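PDB 1Z21: Yop proteins translocation protein H from Yersinia pestis, which may regulate assembly of the type III secretion system by controlling secretion or polymerization of the needle subunit, and takes part in pathogenesis. Local coordinates for residues A[12-17]-A[70-75]; A[26-31]-A[77-82]; A[57-62]-A[97-102]. All coordinates share one frame; numbering follows the deposited sequence.

Interaction 1: A[12-17]-A[70-75]; sequences VLWQQY and GKRWEA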
loop_
_atom_site.group_PDB
_atom_site.type_symbol
_atom_site.label_atom_id
_atom_site.label_comp_id
_atom_site.label_asym_id
_atom_site.label_seq_id
_atom_site.Cartn_x
_atom_site.Cartn_y
_atom_site.Cartn_z
ATOM N N VAL A 12 1.658 -16.281 4.385
ATOM C CA VAL A 12 2.987 -16.688 4.869
ATOM C C VAL A 12 3.911 -15.470 5.002
ATOM O O VAL A 12 4.685 -15.361 5.958
ATOM C CB VAL A 12 3.652 -17.756 3.968
ATOM C CG1 VAL A 12 5.064 -18.099 4.480
ATOM C CG2 VAL A 12 2.784 -19.015 3.901
ATOM N N LEU A 13 3.819 -14.544 4.052
ATOM C CA LEU A 13 4.597 -13.315 4.102
ATOM C C LEU A 13 4.249 -12.510 5.349
ATOM O O LEU A 13 5.132 -12.035 6.054
ATOM C CB LEU A 13 4.369 -12.466 2.847
ATOM C CG LEU A 13 5.158 -12.873 1.607
ATOM C CD1 LEU A 13 4.545 -12.310 0.333
ATOM C CD2 LEU A 13 6.597 -12.434 1.732
ATOM N N TRP A 14 2.957 -12.347 5.619
ATOM C CA TRP A 14 2.539 -11.552 6.765
ATOM C C TRP A 14 2.982 -12.232 8.059
ATOM O O TRP A 14 3.371 -11.553 9.005
ATOM C CB TRP A 14 1.035 -11.293 6.755
ATOM C CG TRP A 14 0.618 -10.151 5.859
ATOM C CD1 TRP A 14 -0.179 -10.227 4.748
ATOM C CD2 TRP A 14 0.960 -8.767 6.006
ATOM N NE1 TRP A 14 -0.346 -8.981 4.200
ATOM C CE2 TRP A 14 0.349 -8.067 4.945
ATOM C CE3 TRP A 14 1.740 -8.044 6.922
ATOM C CZ2 TRP A 14 0.471 -6.686 4.785
ATOM C CZ3 TRP A 14 1.867 -6.659 6.762
ATOM C CH2 TRP A 14 1.236 -5.998 5.697
ATOM N N GLN A 15 2.933 -13.563 8.083
ATOM C CA GLN A 15 3.389 -14.344 9.234
ATOM C C GLN A 15 4.828 -14.016 9.554
ATOM O O GLN A 15 5.157 -13.743 10.712
ATOM C CB GLN A 15 3.258 -15.851 8.979
ATOM C CG GLN A 15 1.841 -16.401 9.097
ATOM C CD GLN A 15 1.708 -17.792 8.493
ATOM O OE1 GLN A 15 2.702 -18.519 8.368
ATOM N NE2 GLN A 15 0.488 -18.159 8.098
ATOM N N GLN A 16 5.679 -14.038 8.533
ATOM C CA GLN A 16 7.097 -13.764 8.715
ATOM C C GLN A 16 7.341 -12.304 9.052
ATOM O O GLN A 16 8.229 -11.994 9.845
ATOM C CB GLN A 16 7.926 -14.168 7.487
ATOM C CG GLN A 16 8.153 -15.662 7.332
ATOM C CD GLN A 16 8.792 -16.312 8.551
ATOM O OE1 GLN A 16 9.909 -15.951 8.935
ATOM N NE2 GLN A 16 8.081 -17.263 9.163
ATOM N N TYR A 17 6.557 -11.402 8.470
ATOM C CA TYR A 17 6.735 -9.989 8.771
ATOM C C TYR A 17 6.458 -9.709 10.251
ATOM O O TYR A 17 7.286 -9.111 10.925
ATOM C CB TYR A 17 5.841 -9.104 7.905
ATOM C CG TYR A 17 5.906 -7.662 8.320
ATOM C CD1 TYR A 17 7.033 -6.899 8.056
ATOM C CD2 TYR A 17 4.854 -7.064 9.014
ATOM C CE1 TYR A 17 7.106 -5.571 8.468
ATOM C CE2 TYR A 17 4.928 -5.750 9.429
ATOM C CZ TYR A 17 6.053 -5.016 9.153
ATOM O OH TYR A 17 6.120 -3.710 9.556
ATOM N N GLY A 70 -7.211 -2.607 7.949
ATOM C CA GLY A 70 -6.555 -2.606 9.239
ATOM C C GLY A 70 -5.121 -2.103 9.179
ATOM O O GLY A 70 -4.721 -1.390 8.265
ATOM N N LYS A 71 -4.339 -2.489 10.182
ATOM C CA LYS A 71 -2.948 -2.071 10.296
ATOM C C LYS A 71 -2.080 -2.542 9.124
ATOM O O LYS A 71 -1.013 -1.991 8.905
ATOM C CB LYS A 71 -2.349 -2.556 11.627
ATOM C CG LYS A 71 -2.285 -4.075 11.768
ATOM C CD LYS A 71 -1.737 -4.532 13.132
ATOM C CE LYS A 71 -2.057 -6.001 13.390
ATOM N NZ LYS A 71 -0.932 -6.705 14.082
ATOM N N ARG A 72 -2.522 -3.559 8.386
ATOM C CA ARG A 72 -1.798 -3.983 7.170
ATOM C C ARG A 72 -1.756 -2.883 6.121
ATOM O O ARG A 72 -0.744 -2.696 5.438
ATOM C CB ARG A 72 -2.402 -5.254 6.568
ATOM C CG ARG A 72 -2.104 -6.464 7.405
ATOM C CD ARG A 72 -2.738 -7.744 6.942
ATOM N NE ARG A 72 -2.530 -8.758 7.966
ATOM C CZ ARG A 72 -2.712 -10.046 7.798
ATOM N NH1 ARG A 72 -3.121 -10.523 6.645
ATOM N NH2 ARG A 72 -2.479 -10.871 8.806
ATOM N N TRP A 73 -2.863 -2.152 5.989
ATOM C CA TRP A 73 -2.912 -1.033 5.048
ATOM C C TRP A 73 -1.840 0.018 5.355
ATOM O O TRP A 73 -1.194 0.520 4.450
ATOM C CB TRP A 73 -4.298 -0.383 5.054
ATOM C CG TRP A 73 -5.354 -1.144 4.304
ATOM C CD1 TRP A 73 -5.311 -2.442 3.906
ATOM C CD2 TRP A 73 -6.622 -0.640 3.878
ATOM N NE1 TRP A 73 -6.467 -2.783 3.249
ATOM C CE2 TRP A 73 -7.287 -1.687 3.206
ATOM C CE3 TRP A 73 -7.253 0.603 3.965
ATOM C CZ2 TRP A 73 -8.561 -1.535 2.652
ATOM C CZ3 TRP A 73 -8.520 0.746 3.417
ATOM C CH2 TRP A 73 -9.153 -0.307 2.770
ATOM N N GLU A 74 -1.656 0.336 6.635
ATOM C CA GLU A 74 -0.694 1.348 7.058
ATOM C C GLU A 74 0.730 0.931 6.713
ATOM O O GLU A 74 1.478 1.708 6.161
ATOM C CB GLU A 74 -0.817 1.602 8.557
ATOM C CG GLU A 74 -2.106 2.319 8.936
ATOM C CD GLU A 74 -2.407 2.266 10.420
ATOM O OE1 GLU A 74 -1.715 1.539 11.162
ATOM O OE2 GLU A 74 -3.354 2.956 10.837
ATOM N N ALA A 75 1.076 -0.320 7.001
ATOM C CA ALA A 75 2.407 -0.835 6.667
ATOM C C ALA A 75 2.649 -0.864 5.171
ATOM O O ALA A 75 3.711 -0.464 4.699
ATOM C CB ALA A 75 2.582 -2.228 7.251
#
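Arg72 lays its whole side chain along one face of the Trp14 indole, and this stack carries most of the contact between residues 12-17 and 70-75. A CH-pi contact, a cation-pi pair and a flat guanidinium-on-indole stack are built along the one arginine. Near the backbone it is the CH-pi contact: CG of Arg72 sits over the six-membered ring of Trp14, 3.7 Å from its centroid and only 11° off the normal. Further out, CD of Arg72 passes over the middle of the indole and bridges to the charged end. That end comes to rest above the pyrrole ring as the cation-pi pair, with CZ of Arg72 4.1 Å from the centroid of the five-membered ring of Trp14. The guanidinium stacks nearly flat there, its plane 18° from that of the indole, and NH1 of Arg72 approaches CD1 of Trp14 to 3.5 Å. The chain runs extended from CG to NE, which gives the arginine the length to span both rings.

The polar ends of both residues turn to other partners: NH1 of Arg72 forms a salt bridge with Glu11, just ahead of residues 12-17 on helix 6-19, and NE1 of Trp14 donates to Asp67. Together these bonds probably limit sliding of the stack.

Apolar contact is slighter: CB of Ala75 lies at the edge of the indole, near the ring plane, 4.3 Å from CH2 of Trp14. OH of Tyr17 makes a loose approach to the same CB of Ala75, at 4.5 Å.

The axes of the short helical segments come no closer than 13.2 Å and are inclined at 80°, a gap that these long side chains bridge. Trp14 and Tyr17 also reach helix 25-43, at Leu31 and Leu28 respectively, so the contact joins helix 6-19 to helix 71-82 beside helix 25-43.

Interaction 2: A[26-31]-A[77-82]; sequences AVLEVL and LLQVLE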
loop_
_atom_site.group_PDB
_atom_site.type_symbol
_atom_site.label_atom_id
_atom_site.label_comp_id
_atom_site.label_asym_id
_atom_site.label_seq_id
_atom_site.Cartn_x
_atom_site.Cartn_y
_atom_site.Cartn_z
ATOM N N ALA A 26 12.501 -6.129 4.183
ATOM C CA ALA A 26 12.644 -6.864 2.938
ATOM C C ALA A 26 11.395 -7.699 2.704
ATOM O O ALA A 26 10.902 -7.785 1.587
ATOM C CB ALA A 26 13.891 -7.735 2.966
ATOM N N VAL A 27 10.849 -8.268 3.776
ATOM C CA VAL A 27 9.626 -9.044 3.684
ATOM C C VAL A 27 8.468 -8.114 3.339
ATOM O O VAL A 27 7.641 -8.417 2.489
ATOM C CB VAL A 27 9.342 -9.802 4.993
ATOM C CG1 VAL A 27 8.000 -10.502 4.920
ATOM C CG2 VAL A 27 10.464 -10.820 5.266
ATOM N N LEU A 28 8.423 -6.967 4.002
ATOM C CA LEU A 28 7.376 -5.994 3.729
ATOM C C LEU A 28 7.464 -5.455 2.293
ATOM O O LEU A 28 6.444 -5.194 1.664
ATOM C CB LEU A 28 7.434 -4.866 4.757
ATOM C CG LEU A 28 6.272 -3.869 4.738
ATOM C CD1 LEU A 28 4.939 -4.548 4.974
ATOM C CD2 LEU A 28 6.524 -2.807 5.785
ATOM N N GLU A 29 8.673 -5.322 1.760
ATOM C CA GLU A 29 8.847 -4.888 0.374
ATOM C C GLU A 29 8.284 -5.923 -0.606
ATOM O O GLU A 29 7.617 -5.580 -1.587
ATOM C CB GLU A 29 10.328 -4.598 0.095
ATOM C CG GLU A 29 10.678 -4.356 -1.367
ATOM C CD GLU A 29 9.992 -3.141 -1.952
ATOM O OE1 GLU A 29 9.514 -2.276 -1.178
ATOM O OE2 GLU A 29 9.930 -3.059 -3.190
ATOM N N VAL A 30 8.523 -7.204 -0.350
ATOM C CA VAL A 30 7.856 -8.234 -1.155
ATOM C C VAL A 30 6.319 -8.077 -1.105
ATOM O O VAL A 30 5.636 -8.087 -2.142
ATOM C CB VAL A 30 8.266 -9.672 -0.713
ATOM C CG1 VAL A 30 7.567 -10.698 -1.585
ATOM C CG2 VAL A 30 9.767 -9.855 -0.806
ATOM N N LEU A 31 5.776 -7.901 0.100
ATOM C CA LEU A 31 4.334 -7.685 0.274
ATOM C C LEU A 31 3.841 -6.468 -0.507
ATOM O O LEU A 31 2.766 -6.504 -1.115
ATOM C CB LEU A 31 4.001 -7.517 1.752
ATOM C CG LEU A 31 3.840 -8.831 2.542
ATOM C CD1 LEU A 31 3.962 -8.626 4.057
ATOM C CD2 LEU A 31 2.530 -9.476 2.220
ATOM N N LEU A 77 1.116 0.937 2.807
ATOM C CA LEU A 77 1.160 2.303 2.279
ATOM C C LEU A 77 2.534 2.942 2.484
ATOM O O LEU A 77 3.097 3.511 1.559
ATOM C CB LEU A 77 0.050 3.179 2.912
ATOM C CG LEU A 77 -1.368 2.941 2.361
ATOM C CD1 LEU A 77 -2.400 3.651 3.231
ATOM C CD2 LEU A 77 -1.460 3.388 0.924
ATOM N N LEU A 78 3.066 2.811 3.694
ATOM C CA LEU A 78 4.381 3.338 4.034
ATOM C C LEU A 78 5.459 2.663 3.185
ATOM O O LEU A 78 6.335 3.330 2.654
ATOM C CB LEU A 78 4.656 3.181 5.533
ATOM C CG LEU A 78 3.806 4.144 6.376
ATOM C CD1 LEU A 78 3.809 3.796 7.846
ATOM C CD2 LEU A 78 4.267 5.562 6.190
ATOM N N GLN A 79 5.361 1.354 3.003
ATOM C CA GLN A 79 6.367 0.655 2.203
ATOM C C GLN A 79 6.273 1.000 0.715
ATOM O O GLN A 79 7.285 1.156 0.058
ATOM C CB GLN A 79 6.302 -0.854 2.439
ATOM C CG GLN A 79 7.440 -1.633 1.742
ATOM C CD GLN A 79 8.823 -1.270 2.269
ATOM O OE1 GLN A 79 8.982 -0.945 3.455
ATOM N NE2 GLN A 79 9.832 -1.339 1.395
ATOM N N VAL A 80 5.065 1.151 0.191
ATOM C CA VAL A 80 4.873 1.617 -1.177
ATOM C C VAL A 80 5.624 2.945 -1.395
ATOM O O VAL A 80 6.339 3.114 -2.388
ATOM C CB VAL A 80 3.361 1.767 -1.529
ATOM C CG1 VAL A 80 3.163 2.547 -2.815
ATOM C CG2 VAL A 80 2.696 0.402 -1.656
ATOM N N LEU A 81 5.455 3.885 -0.470
ATOM C CA LEU A 81 6.132 5.181 -0.563
ATOM C C LEU A 81 7.650 5.032 -0.684
ATOM O O LEU A 81 8.279 5.778 -1.428
ATOM C CB LEU A 81 5.803 6.061 0.646
ATOM C CG LEU A 81 4.520 6.894 0.564
ATOM C CD1 LEU A 81 4.200 7.456 1.917
ATOM C CD2 LEU A 81 4.644 8.024 -0.447
ATOM N N GLU A 82 8.237 4.091 0.055
ATOM C CA GLU A 82 9.687 3.859 -0.009
ATOM C C GLU A 82 10.209 3.533 -1.415
ATOM O O GLU A 82 11.362 3.832 -1.729
ATOM C CB GLU A 82 10.120 2.740 0.947
ATOM C CG GLU A 82 10.153 3.109 2.416
ATOM C CD GLU A 82 11.168 4.199 2.748
ATOM O OE1 GLU A 82 11.845 4.702 1.835
ATOM O OE2 GLU A 82 11.289 4.554 3.932
#
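A single short hydrogen bond links Gln79 to Glu29, with NE2 of Gln79 donating to OE1 of Glu29 at 2.8 Å. The bond is almost straight, at 171°, and the acceptor lies in the plane of the glutamine amide. It uses the anti lone pair of OE1, the one directed away from the other carboxylate oxygen. Because the carboxylate and amide planes stand 70° apart, the two groups meet crosswise. Alongside this bond, the aliphatic part of Gln79 packs on Leu28: CB of Gln79 is 3.8 Å from CG of Leu28, while CG of Gln79 rests 3.7 Å from the carbonyl O of Leu28. The leucine and glutamine side chains run side by side in opposing senses.

Both polar side chains are bent at chi2. In Gln79 CG stands anti to the backbone N (chi1 -174°); the bend at chi2 carries the amide over to Glu29, and its rotation about chi3 presents NE2 to the carboxylate and OE1 to the Leu28 side.

In the next shell, Arg36, outside both segments, reinforces the pair. Its NH2 forms a salt bridge with the same OE1 of Glu29 and also bonds to the carbonyl of Gln79, while its NE bonds to the carbonyl of Val80. The arginine thus ties the carboxylate to the backbone of helix 71-82 and probably favours its charged form.

Leu28 also touches Tyr17 and Ala75, continuing the apolar side toward helix 6-19 and the preceding turn of helix 71-82. The arrangement is one of helix-helix packing with a polar margin, within the all-helical, five-helix YopR core domain that resembles one domain of the secretion regulator YopN.

Interaction 3: A[57-62]-A[97-102]; sequences PELRSV and SELINK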
loop_
_atom_site.group_PDB
_atom_site.type_symbol
_atom_site.label_atom_id
_atom_site.label_comp_id
_atom_site.label_asym_id
_atom_site.label_seq_id
_atom_site.Cartn_x
_atom_site.Cartn_y
_atom_site.Cartn_z
ATOM N N PRO A 57 -11.216 6.618 -2.548
ATOM C CA PRO A 57 -11.957 5.375 -2.790
ATOM C C PRO A 57 -11.266 4.427 -3.759
ATOM O O PRO A 57 -11.286 3.222 -3.519
ATOM C CB PRO A 57 -13.284 5.872 -3.359
ATOM C CG PRO A 57 -13.464 7.176 -2.731
ATOM C CD PRO A 57 -12.087 7.800 -2.701
ATOM N N GLU A 58 -10.673 4.953 -4.830
ATOM C CA GLU A 58 -9.945 4.119 -5.785
ATOM C C GLU A 58 -8.731 3.483 -5.105
ATOM O O GLU A 58 -8.482 2.288 -5.253
ATOM C CB GLU A 58 -9.498 4.953 -6.993
ATOM C CG GLU A 58 -10.655 5.309 -7.913
ATOM C CD GLU A 58 -10.261 6.253 -9.046
ATOM O OE1 GLU A 58 -9.069 6.630 -9.159
ATOM O OE2 GLU A 58 -11.165 6.616 -9.843
ATOM N N LEU A 59 -7.983 4.289 -4.362
ATOM C CA LEU A 59 -6.801 3.811 -3.644
ATOM C C LEU A 59 -7.166 2.717 -2.649
ATOM O O LEU A 59 -6.484 1.688 -2.574
ATOM C CB LEU A 59 -6.094 4.967 -2.932
ATOM C CG LEU A 59 -4.891 4.609 -2.049
ATOM C CD1 LEU A 59 -3.737 5.571 -2.287
ATOM C CD2 LEU A 59 -5.281 4.596 -0.587
ATOM N N ARG A 60 -8.246 2.916 -1.903
ATOM C CA ARG A 60 -8.683 1.912 -0.922
ATOM C C ARG A 60 -9.147 0.633 -1.613
ATOM O O ARG A 60 -8.908 -0.452 -1.113
ATOM C CB ARG A 60 -9.755 2.477 -0.007
ATOM C CG ARG A 60 -9.262 3.678 0.773
ATOM C CD ARG A 60 -10.158 4.112 1.890
ATOM N NE ARG A 60 -11.335 4.823 1.407
ATOM C CZ ARG A 60 -11.552 6.135 1.508
ATOM N NH1 ARG A 60 -10.667 6.962 2.049
ATOM N NH2 ARG A 60 -12.684 6.634 1.045
ATOM N N SER A 61 -9.745 0.772 -2.794
ATOM C CA SER A 61 -10.183 -0.373 -3.587
ATOM C C SER A 61 -9.009 -1.260 -3.994
ATOM O O SER A 61 -9.096 -2.492 -3.925
ATOM C CB SER A 61 -10.932 0.094 -4.832
ATOM O OG SER A 61 -11.289 -1.026 -5.593
ATOM N N VAL A 62 -7.912 -0.624 -4.402
ATOM C CA VAL A 62 -6.666 -1.327 -4.696
ATOM C C VAL A 62 -6.117 -2.031 -3.443
ATOM O O VAL A 62 -5.770 -3.205 -3.491
ATOM C CB VAL A 62 -5.589 -0.392 -5.296
ATOM C CG1 VAL A 62 -4.288 -1.163 -5.529
ATOM C CG2 VAL A 62 -6.073 0.230 -6.612
ATOM N N SER A 97 2.207 9.826 -3.943
ATOM C CA SER A 97 2.753 10.079 -2.625
ATOM C C SER A 97 1.797 10.913 -1.783
ATOM O O SER A 97 1.612 10.650 -0.600
ATOM C CB SER A 97 4.108 10.766 -2.751
ATOM O OG SER A 97 5.004 9.896 -3.405
ATOM N N GLU A 98 1.174 11.913 -2.406
ATOM C CA GLU A 98 0.254 12.806 -1.701
ATOM C C GLU A 98 -1.032 12.074 -1.338
ATOM O O GLU A 98 -1.554 12.235 -0.239
ATOM C CB GLU A 98 -0.070 14.040 -2.544
ATOM C CG GLU A 98 -1.117 14.968 -1.934
ATOM C CD GLU A 98 -0.719 15.540 -0.588
ATOM O OE1 GLU A 98 0.465 15.444 -0.213
ATOM O OE2 GLU A 98 -1.599 16.102 0.102
ATOM N N LEU A 99 -1.533 11.281 -2.276
ATOM C CA LEU A 99 -2.685 10.414 -2.044
ATOM C C LEU A 99 -2.473 9.508 -0.842
ATOM O O LEU A 99 -3.356 9.346 -0.005
ATOM C CB LEU A 99 -2.904 9.511 -3.257
ATOM C CG LEU A 99 -4.252 9.480 -3.937
ATOM C CD1 LEU A 99 -4.802 10.894 -4.120
ATOM C CD2 LEU A 99 -4.060 8.779 -5.278
ATOM N N ILE A 100 -1.296 8.886 -0.790
ATOM C CA ILE A 100 -0.961 7.958 0.272
ATOM C C ILE A 100 -0.975 8.671 1.600
ATOM O O ILE A 100 -1.537 8.189 2.581
ATOM C CB ILE A 100 0.408 7.308 0.009
ATOM C CG1 ILE A 100 0.262 6.279 -1.110
ATOM C CG2 ILE A 100 0.947 6.657 1.290
ATOM C CD1 ILE A 100 1.579 5.657 -1.545
ATOM N N ASN A 101 -0.373 9.847 1.628
ATOM C CA ASN A 101 -0.322 10.600 2.854
ATOM C C ASN A 101 -1.712 11.041 3.345
ATOM O O ASN A 101 -1.944 11.062 4.540
ATOM C CB ASN A 101 0.695 11.732 2.721
ATOM C CG ASN A 101 2.152 11.194 2.668
ATOM O OD1 ASN A 101 2.587 10.435 3.556
ATOM N ND2 ASN A 101 2.885 11.550 1.619
ATOM N N LYS A 102 -2.634 11.334 2.431
ATOM C CA LYS A 102 -4.006 11.669 2.824
ATOM C C LYS A 102 -4.728 10.462 3.428
ATOM O O LYS A 102 -5.428 10.594 4.426
ATOM C CB LYS A 102 -4.792 12.246 1.640
ATOM C CG LYS A 102 -4.306 13.613 1.230
ATOM C CD LYS A 102 -5.323 14.363 0.457
ATOM C CE LYS A 102 -4.782 15.703 0.000
ATOM N NZ LYS A 102 -4.663 16.657 1.124
#
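Leu59 and Leu99 mark the nearest approach of the two helical backbones, with their CA atoms 7.9 Å apart. Residues 57-62 belong to helix 52-66, which is kinked at Pro57, where the imide nitrogen has no bond to the preceding turn. Beyond the kink the regular pattern continues, Ser61 N bonding to Pro57 O and Val62 N to Glu58 O. Residues 97-102, in helix 94-107, follow the same helical pattern.

Across this gap the principal probe is one methyl group. CD1 of Leu59 reaches CB of Leu99 at 4.1 Å and CG1 of Ile100 at 4.2 Å, so it touches two consecutive residues of the facing helix, at the base of Leu99 and on the CG1 branch of Ile100. Leu59 is directed there by a first torsion of 176°, which holds CG anti to the backbone N and carries the branch across to residues 97-102. Its bond from CA to CB points toward residues 97-102, as does that of Leu99 toward residues 57-62. The two leucines do not meet end to end; instead the tip of Leu59 passes beside the base of Leu99.

The surrounding contacts continue the apolar layer. Leu99 also packs on Phe43 of helix 25-43 and on Val50, while Ile100 touches Val80 and Leu81 of helix 71-82. A salt bridge between Arg60 and Glu103 adds a polar tie between helices 52-66 and 94-107.

All three residues meeting directly here are buried, and their mutual contacts are purely van der Waals. Such chemistry imposes little directionality: shape and burial, rather than a specific polar pairing, hold Leu59 against the opposing helix.

Interactions 1 and 2 both use helix 71-82, which receives helix 6-19 in the first and helix 25-43 in the second; they touch where Leu13 packs against Val27 and Leu31. Interaction 3 joins helices 52-66 and 94-107 on the opposite side of the chain's centre from both. It meets interaction 2 where Leu81 packs on Ser97, and interaction 1 where Trp73 lies against Arg60. Chemistry follows location: the partly buried interactions 1 and 2 rely on a cation-pi stack and a hydrogen bond, each with an additional charged partner, whereas the buried interaction 3 is an aliphatic contact.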